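Local coordinates for protein clan CA, family C40, NlpC/P60 superfamily cysteine peptidase (Trichomonas vaginalis, PDB 6BIO) that probably cleaves peptide bonds in bacterial peptidoglycan as a cysteine peptidase of the NlpC/P60 type, at residues Ile20-Thr25 / Tyr49-Val54; Val31-Ser36 / Glu71-Ser76; Glu82-Thr87 / Gln114-Asp119. All coordinates share one frame; numbering follows the deposited sequence.

Interaction 1. Residues Ile20-Thr25 / Tyr49-Val54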
# COMPACT_ATOMS: atom_id res chain seq x y z
N ILE A 20 4.52 4.44 12.05
CA ILE A 20 4.71 3.47 10.98
C ILE A 20 4.89 2.11 11.60
O ILE A 20 5.71 1.96 12.50
CB ILE A 20 5.94 3.79 10.11
CG1 ILE A 20 5.82 5.20 9.55
CG2 ILE A 20 6.11 2.75 9.00
CD1 ILE A 20 7.05 5.71 8.84
N GLY A 21 4.20 1.12 11.06
CA GLY A 21 4.40 -0.25 11.45
C GLY A 21 4.81 -1.16 10.31
O GLY A 21 4.47 -0.95 9.15
N ARG A 22 5.54 -2.20 10.67
CA ARG A 22 5.87 -3.25 9.72
C ARG A 22 5.47 -4.56 10.38
O ARG A 22 5.84 -4.81 11.54
CB ARG A 22 7.37 -3.26 9.34
CG ARG A 22 7.73 -4.42 8.41
CD ARG A 22 9.22 -4.42 8.04
NE ARG A 22 9.94 -5.05 9.08
CZ ARG A 22 10.31 -6.34 9.10
NH1 ARG A 22 10.12 -7.20 8.09
NH2 ARG A 22 10.91 -6.74 10.16
N LEU A 23 4.73 -5.40 9.65
CA LEU A 23 4.27 -6.66 10.22
C LEU A 23 5.40 -7.66 10.32
O LEU A 23 6.15 -7.88 9.37
CB LEU A 23 3.12 -7.24 9.41
CG LEU A 23 1.79 -6.74 9.97
CD1 LEU A 23 1.58 -5.30 9.71
CD2 LEU A 23 0.66 -7.51 9.57
N THR A 24 5.54 -8.25 11.51
CA THR A 24 6.53 -9.26 11.78
C THR A 24 5.94 -10.64 12.06
O THR A 24 6.69 -11.63 12.03
CB THR A 24 7.35 -8.82 13.00
OG1 THR A 24 6.45 -8.64 14.09
CG2 THR A 24 8.16 -7.56 12.75
N THR A 25 4.65 -10.71 12.40
CA THR A 25 3.91 -11.96 12.56
C THR A 25 4.76 -13.09 13.16
O THR A 25 5.01 -14.11 12.51
CB THR A 25 3.24 -12.42 11.25
OG1 THR A 25 4.21 -12.68 10.23
CG2 THR A 25 2.28 -11.37 10.73
N TYR A 49 -0.32 -9.61 6.69
CA TYR A 49 0.77 -10.52 6.34
C TYR A 49 2.16 -9.95 6.61
O TYR A 49 2.37 -8.73 6.60
CB TYR A 49 0.62 -10.98 4.87
CG TYR A 49 -0.68 -11.69 4.67
CD1 TYR A 49 -0.85 -12.99 5.09
CD2 TYR A 49 -1.80 -11.01 4.19
CE1 TYR A 49 -2.05 -13.65 4.95
CE2 TYR A 49 -3.00 -11.63 4.08
CZ TYR A 49 -3.14 -12.96 4.46
OH TYR A 49 -4.37 -13.59 4.35
N PHE A 50 3.09 -10.87 6.80
CA PHE A 50 4.48 -10.54 7.07
C PHE A 50 5.02 -9.53 6.07
O PHE A 50 4.82 -9.65 4.86
CB PHE A 50 5.29 -11.83 6.98
CG PHE A 50 6.75 -11.64 7.17
CD1 PHE A 50 7.28 -11.29 8.40
CD2 PHE A 50 7.58 -11.75 6.08
CE1 PHE A 50 8.64 -11.07 8.51
CE2 PHE A 50 8.97 -11.58 6.21
CZ PHE A 50 9.48 -11.21 7.40
N ASP A 51 5.72 -8.51 6.58
CA ASP A 51 6.44 -7.51 5.80
C ASP A 51 5.53 -6.51 5.11
O ASP A 51 6.02 -5.71 4.33
CB ASP A 51 7.45 -8.13 4.86
CG ASP A 51 8.57 -7.20 4.46
OD1 ASP A 51 9.15 -6.55 5.35
OD2 ASP A 51 8.92 -7.14 3.27
N TYR A 52 4.23 -6.52 5.41
CA TYR A 52 3.37 -5.42 5.01
C TYR A 52 3.69 -4.19 5.85
O TYR A 52 4.06 -4.29 7.02
CB TYR A 52 1.89 -5.80 5.19
CG TYR A 52 1.27 -6.65 4.08
CD1 TYR A 52 2.05 -7.32 3.14
CD2 TYR A 52 -0.12 -6.77 3.97
CE1 TYR A 52 1.47 -8.08 2.15
CE2 TYR A 52 -0.69 -7.53 2.98
CZ TYR A 52 0.10 -8.18 2.07
OH TYR A 52 -0.47 -8.94 1.08
N TYR A 53 3.49 -3.02 5.24
CA TYR A 53 3.64 -1.74 5.91
C TYR A 53 2.26 -1.16 6.24
O TYR A 53 1.32 -1.24 5.43
CB TYR A 53 4.44 -0.77 5.03
CG TYR A 53 5.81 -1.24 4.59
CD1 TYR A 53 6.50 -2.21 5.27
CD2 TYR A 53 6.39 -0.68 3.48
CE1 TYR A 53 7.77 -2.61 4.83
CE2 TYR A 53 7.66 -1.04 3.06
CZ TYR A 53 8.33 -2.01 3.74
OH TYR A 53 9.59 -2.38 3.30
N VAL A 54 2.17 -0.52 7.41
CA VAL A 54 0.93 0.09 7.87
C VAL A 54 1.26 1.42 8.52
O VAL A 54 2.39 1.68 8.93
CB VAL A 54 0.15 -0.81 8.86
CG1 VAL A 54 -0.16 -2.13 8.22
CG2 VAL A 54 0.91 -0.98 10.15
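Ile20 begins the contact by resting its CA against Val54 O, where strand 19-23 pairs antiparallel with strand 53-60 in a small, rolled, probably SH3-like β-domain. Gly21 and Val54 form the hydrogen-bonded pair: Gly21 N donates to Val54 O at 2.9 Å, almost straight at 174°, and Gly21 O takes Val54 N in return. Glycine suits the position because Val54 CG2 packs 3.8 Å from Gly21 CA. Arg22 runs extended to CD and then bends (chi3 83°), turning NE off that line. Its NH1 reaches Asp51 OD1 at 3.0 Å in a salt bridge, which lies in the guanidinium plane but meets the carboxylate on its anti side, somewhat out of the carboxylate plane. Glu81 at Arg22 NE and Arg192 at Asp51 OD2 extend a run of alternating charges that would be expected to offset one another. Leu23 is gripped through its backbone, N to Tyr52 O and O to Asp51 N. These bonds join the strand to the type II turn Tyr49-Tyr52, in which Asp51 takes the positive phi (73°). Leu23 CD1 meets Val54 CG1 at 3.9 Å. Thr24 O lies at the edge of the Phe50 ring. Finally, Thr25 OG1, hydrogen-bonded to Thr28 O, touches Phe50 CB at 3.5 Å.

Interaction 2. Residues Val31-Ser36 / Glu71-Ser76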
# COMPACT_ATOMS: atom_id res chain seq x y z
N VAL A 31 -1.42 -12.70 10.51
CA VAL A 31 -2.09 -12.37 11.77
C VAL A 31 -3.55 -12.09 11.47
O VAL A 31 -3.88 -11.40 10.49
CB VAL A 31 -1.40 -11.17 12.50
CG1 VAL A 31 -1.38 -9.90 11.64
CG2 VAL A 31 -2.06 -10.86 13.84
N LYS A 32 -4.46 -12.57 12.34
CA LYS A 32 -5.88 -12.26 12.20
C LYS A 32 -6.11 -10.77 12.42
O LYS A 32 -5.54 -10.17 13.33
CB LYS A 32 -6.71 -13.07 13.19
CG LYS A 32 -6.81 -14.52 12.78
CD LYS A 32 -7.70 -15.32 13.76
CE LYS A 32 -7.88 -16.77 13.27
NZ LYS A 32 -8.90 -17.50 14.09
N ALA A 33 -7.00 -10.19 11.62
CA ALA A 33 -7.40 -8.80 11.76
C ALA A 33 -8.88 -8.73 12.12
O ALA A 33 -9.69 -9.60 11.73
CB ALA A 33 -7.13 -8.04 10.47
N TYR A 34 -9.22 -7.71 12.88
CA TYR A 34 -10.56 -7.50 13.39
C TYR A 34 -10.99 -6.05 13.19
O TYR A 34 -10.19 -5.16 12.94
CB TYR A 34 -10.62 -7.84 14.89
CG TYR A 34 -10.21 -9.24 15.19
CD1 TYR A 34 -11.12 -10.27 15.12
CD2 TYR A 34 -8.90 -9.53 15.52
CE1 TYR A 34 -10.74 -11.57 15.38
CE2 TYR A 34 -8.51 -10.83 15.80
CZ TYR A 34 -9.43 -11.85 15.71
OH TYR A 34 -9.08 -13.15 15.99
N LYS A 35 -12.28 -5.81 13.31
CA LYS A 35 -12.81 -4.48 13.16
C LYS A 35 -13.05 -3.78 14.49
O LYS A 35 -13.60 -2.67 14.50
CB LYS A 35 -14.08 -4.53 12.30
CG LYS A 35 -13.79 -4.78 10.80
CD LYS A 35 -13.26 -3.52 10.13
CE LYS A 35 -12.65 -3.80 8.78
NZ LYS A 35 -12.28 -2.51 8.16
N SER A 36 -12.63 -4.36 15.60
CA SER A 36 -12.65 -3.67 16.89
C SER A 36 -11.53 -4.22 17.78
O SER A 36 -10.95 -5.27 17.49
CB SER A 36 -13.97 -3.84 17.59
OG SER A 36 -14.00 -5.03 18.25
N GLU A 71 -8.36 1.76 4.53
CA GLU A 71 -8.78 0.62 5.32
C GLU A 71 -8.12 0.65 6.69
O GLU A 71 -6.91 0.87 6.79
CB GLU A 71 -8.39 -0.67 4.59
CG GLU A 71 -8.89 -1.97 5.21
CD GLU A 71 -10.38 -2.23 5.04
OE1 GLU A 71 -11.01 -1.56 4.18
OE2 GLU A 71 -10.91 -3.09 5.78
N ASP A 72 -8.88 0.40 7.73
CA ASP A 72 -8.34 0.24 9.08
C ASP A 72 -8.86 -1.04 9.72
O ASP A 72 -9.97 -1.52 9.43
CB ASP A 72 -8.60 1.48 9.97
CG ASP A 72 -10.04 1.60 10.37
OD1 ASP A 72 -10.87 1.94 9.49
OD2 ASP A 72 -10.36 1.33 11.53
N CYS A 73 -8.06 -1.58 10.63
CA CYS A 73 -8.40 -2.80 11.33
C CYS A 73 -7.51 -2.90 12.57
O CYS A 73 -6.65 -2.05 12.83
CB CYS A 73 -8.24 -4.02 10.42
SG CYS A 73 -6.58 -4.33 9.88
N TRP A 74 -7.72 -3.96 13.33
CA TRP A 74 -7.03 -4.18 14.59
C TRP A 74 -6.35 -5.54 14.53
O TRP A 74 -6.99 -6.53 14.17
CB TRP A 74 -8.02 -4.16 15.74
CG TRP A 74 -8.70 -2.86 15.96
CD1 TRP A 74 -9.79 -2.37 15.29
CD2 TRP A 74 -8.35 -1.86 16.93
NE1 TRP A 74 -10.14 -1.13 15.78
CE2 TRP A 74 -9.29 -0.82 16.81
CE3 TRP A 74 -7.35 -1.76 17.90
CZ2 TRP A 74 -9.26 0.31 17.63
CZ3 TRP A 74 -7.31 -0.62 18.72
CH2 TRP A 74 -8.25 0.40 18.57
N ILE A 75 -5.08 -5.58 14.90
CA ILE A 75 -4.26 -6.79 14.92
C ILE A 75 -3.50 -6.87 16.24
O ILE A 75 -3.18 -5.86 16.86
CB ILE A 75 -3.24 -6.86 13.73
CG1 ILE A 75 -2.28 -5.65 13.73
CG2 ILE A 75 -4.00 -7.01 12.44
CD1 ILE A 75 -1.25 -5.75 12.64
N SER A 76 -3.16 -8.08 16.66
CA SER A 76 -2.45 -8.22 17.93
C SER A 76 -1.20 -7.36 17.93
O SER A 76 -0.44 -7.38 16.96
CB SER A 76 -2.04 -9.67 18.10
OG SER A 76 -1.24 -9.81 19.26
O HOH W 1 -4.79 -10.32 16.00
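The indole of Trp74 carries the backbone of Ser36 over one face, Ser36 C standing 3.5 Å above the plane toward the rim, while Tyr34 O lies at its edge. His65 also stacks on this ring. The Tyr34 ring turns its own edge to Trp74 O and to a water that accepts a hydrogen bond from Ser76 N and donates one to Lys32 O, joining the strands where direct bonding gives way. In the backbone, Tyr34 and Trp74 are a hydrogen-bonded antiparallel pair: Tyr34 N to Trp74 O and Trp74 N to Tyr34 O are both 2.8 Å. Lys35 starts away from the partner strand, but its chain folds at chi2 (-76°), and the long side chain brings NZ back. NZ donates nearly along the C=O axis to Asp72 O at 2.8 Å and makes a salt bridge with Glu71 OE2, reached from above the carboxylate plane; Tyr46 OH holds that same oxygen. Ala33 and Ile75 point to the other face, where the short Ala33 suits close packing: its CB touches Cys73 SG and Ile75 CG2, both at 3.8 Å. Val31 CG1 lies 4.0 Å from Ile75 CG2. Ile75 also touches Leu23 and Val66, apolar packing consistent with the interior of a small antiparallel β-barrel, probably SH3-like.

Interaction 3. Residues Glu82-Thr87 / Gln114-Asp119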
# COMPACT_ATOMS: atom_id res chain seq x y z
N GLU A 82 7.15 -1.01 15.41
CA GLU A 82 7.19 0.39 15.01
C GLU A 82 8.50 0.68 14.28
O GLU A 82 9.56 0.17 14.66
CB GLU A 82 7.10 1.32 16.22
CG GLU A 82 5.84 1.10 16.99
CD GLU A 82 5.04 2.38 17.23
OE1 GLU A 82 5.50 3.48 16.93
OE2 GLU A 82 3.93 2.28 17.79
N ILE A 83 8.42 1.52 13.26
CA ILE A 83 9.54 1.87 12.39
C ILE A 83 9.70 3.37 12.39
O ILE A 83 8.72 4.09 12.18
CB ILE A 83 9.17 1.44 10.95
CG1 ILE A 83 8.99 -0.08 10.82
CG2 ILE A 83 10.16 2.03 9.92
CD1 ILE A 83 10.28 -0.84 11.04
N THR A 84 10.94 3.83 12.55
CA THR A 84 11.28 5.21 12.23
C THR A 84 12.39 5.22 11.19
O THR A 84 13.21 4.30 11.13
CB THR A 84 11.65 6.06 13.46
OG1 THR A 84 12.85 5.56 14.05
CG2 THR A 84 10.52 6.01 14.49
N ILE A 85 12.43 6.26 10.36
CA ILE A 85 13.29 6.27 9.17
C ILE A 85 14.19 7.51 9.14
O ILE A 85 13.71 8.62 8.89
CB ILE A 85 12.45 6.16 7.88
CG1 ILE A 85 11.55 4.93 7.93
CG2 ILE A 85 13.37 6.10 6.68
CD1 ILE A 85 10.50 4.89 6.82
N PRO A 86 15.49 7.37 9.33
CA PRO A 86 16.39 8.53 9.22
C PRO A 86 16.51 9.00 7.79
O PRO A 86 16.59 8.20 6.87
CB PRO A 86 17.74 7.97 9.68
CG PRO A 86 17.40 6.77 10.48
CD PRO A 86 16.18 6.18 9.84
N THR A 87 16.55 10.32 7.62
CA THR A 87 16.80 10.92 6.31
C THR A 87 17.37 12.32 6.55
O THR A 87 17.72 12.68 7.69
CB THR A 87 15.53 10.87 5.45
OG1 THR A 87 15.84 11.31 4.12
CG2 THR A 87 14.42 11.69 6.02
N GLN A 114 19.60 16.63 9.39
CA GLN A 114 19.24 15.25 9.70
C GLN A 114 17.92 15.24 10.46
O GLN A 114 17.77 15.92 11.47
CB GLN A 114 20.31 14.62 10.59
CG GLN A 114 21.74 14.60 10.03
CD GLN A 114 21.87 13.77 8.82
OE1 GLN A 114 21.31 12.67 8.74
NE2 GLN A 114 22.60 14.28 7.83
N VAL A 115 16.97 14.43 10.00
CA VAL A 115 15.65 14.31 10.60
C VAL A 115 15.25 12.83 10.64
O VAL A 115 15.86 11.97 9.99
CB VAL A 115 14.59 15.13 9.83
CG1 VAL A 115 15.03 16.61 9.65
CG2 VAL A 115 14.25 14.49 8.46
N THR A 116 14.21 12.54 11.41
CA THR A 116 13.70 11.18 11.47
C THR A 116 12.23 11.17 11.06
O THR A 116 11.42 11.87 11.67
CB THR A 116 13.84 10.62 12.89
OG1 THR A 116 15.22 10.66 13.30
CG2 THR A 116 13.32 9.20 12.98
N ILE A 117 11.89 10.35 10.06
CA ILE A 117 10.51 10.18 9.65
C ILE A 117 9.78 9.29 10.64
O ILE A 117 10.20 8.15 10.91
CB ILE A 117 10.44 9.61 8.22
CG1 ILE A 117 10.94 10.62 7.19
CG2 ILE A 117 9.01 9.07 7.91
CD1 ILE A 117 11.21 10.08 5.82
N LEU A 118 8.61 9.77 11.09
CA LEU A 118 7.72 9.08 12.00
C LEU A 118 6.44 8.62 11.33
O LEU A 118 5.80 7.67 11.84
CB LEU A 118 7.33 9.99 13.18
CG LEU A 118 8.53 10.56 13.97
CD1 LEU A 118 8.01 11.46 15.09
CD2 LEU A 118 9.41 9.52 14.53
N ASP A 119 6.01 9.27 10.25
CA ASP A 119 4.82 8.88 9.50
C ASP A 119 5.01 9.41 8.09
O ASP A 119 5.80 10.34 7.86
CB ASP A 119 3.53 9.42 10.15
CG ASP A 119 2.29 8.82 9.57
OD1 ASP A 119 2.32 7.73 8.93
OD2 ASP A 119 1.20 9.40 9.79
O HOH W 2 6.97 5.72 13.35
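An antiparallel strand pair, with Ile85 opposite Ile117 and Thr87 opposite Val115, joins strand 80-88 to strand 114-122, which lies in the region assigned to a bacterial SH3 domain. Both are hydrogen-bonded pairs: Ile117 N donates to Ile85 O at 2.8 Å, and Thr87 N to Val115 O at 3.0 Å in a nearly straight bond (171°). Between them Pro86 faces Thr116 in a non-hydrogen-bonded pair, a place where a residue without an N-H costs this pairing nothing. Ile85, Thr87, Val115 and Ile117 point to one face, largely apolar in its contacts here. Ile85 CB and Ile117 CB sit 4.0 Å apart. Thr87 OG1 stands anti to the backbone N (chi1 -173°) and bonds to Tyr144 N, while CG2 packs against Ile117 CD1 at 3.6 Å and Val115 CG2 at 3.7 Å. Threonine suits the place because its hydroxyl meets a loop amide while its methyl packs on apolar side chains. Toward the other end, Thr84 CB meets Thr116 CG2 at 3.6 Å, and the Thr84 and Leu118 side chains lie side by side. A water donates to both Ile83 O and Leu118 O, bridging the backbones. There Leu118 and Asp119 together face Arg127 of strand 125-130, a classic β-bulge in an antiparallel sheet, probably that of an SH3-like barrel.

From the N terminus, residues 20-25 wait until 49-54 to complete interaction 1, closing a loop of 23 residues. Interaction 2 opens inside that loop, at 31-36, and closes beyond it at 71-76, so the two cross. The crossing ties strands 19-23, 30-34, 53-60 and 71-76 into one sheet, and they touch where Leu23 CD2 packs on Val31 CG1 and Ile75 CD1. Interaction 3 follows in series: 82-87 pairs with 114-119 after 26 intervening residues. Strand 80-88 is shared, lying between strands 19-23 and 114-122 in the sheet: Ile83 N probably bonds to Ile20 O of interaction 1, and the strand then pairs with 114-122 in interaction 3. Interactions 2 and 3 remain about 10 Å apart at their nearest atoms.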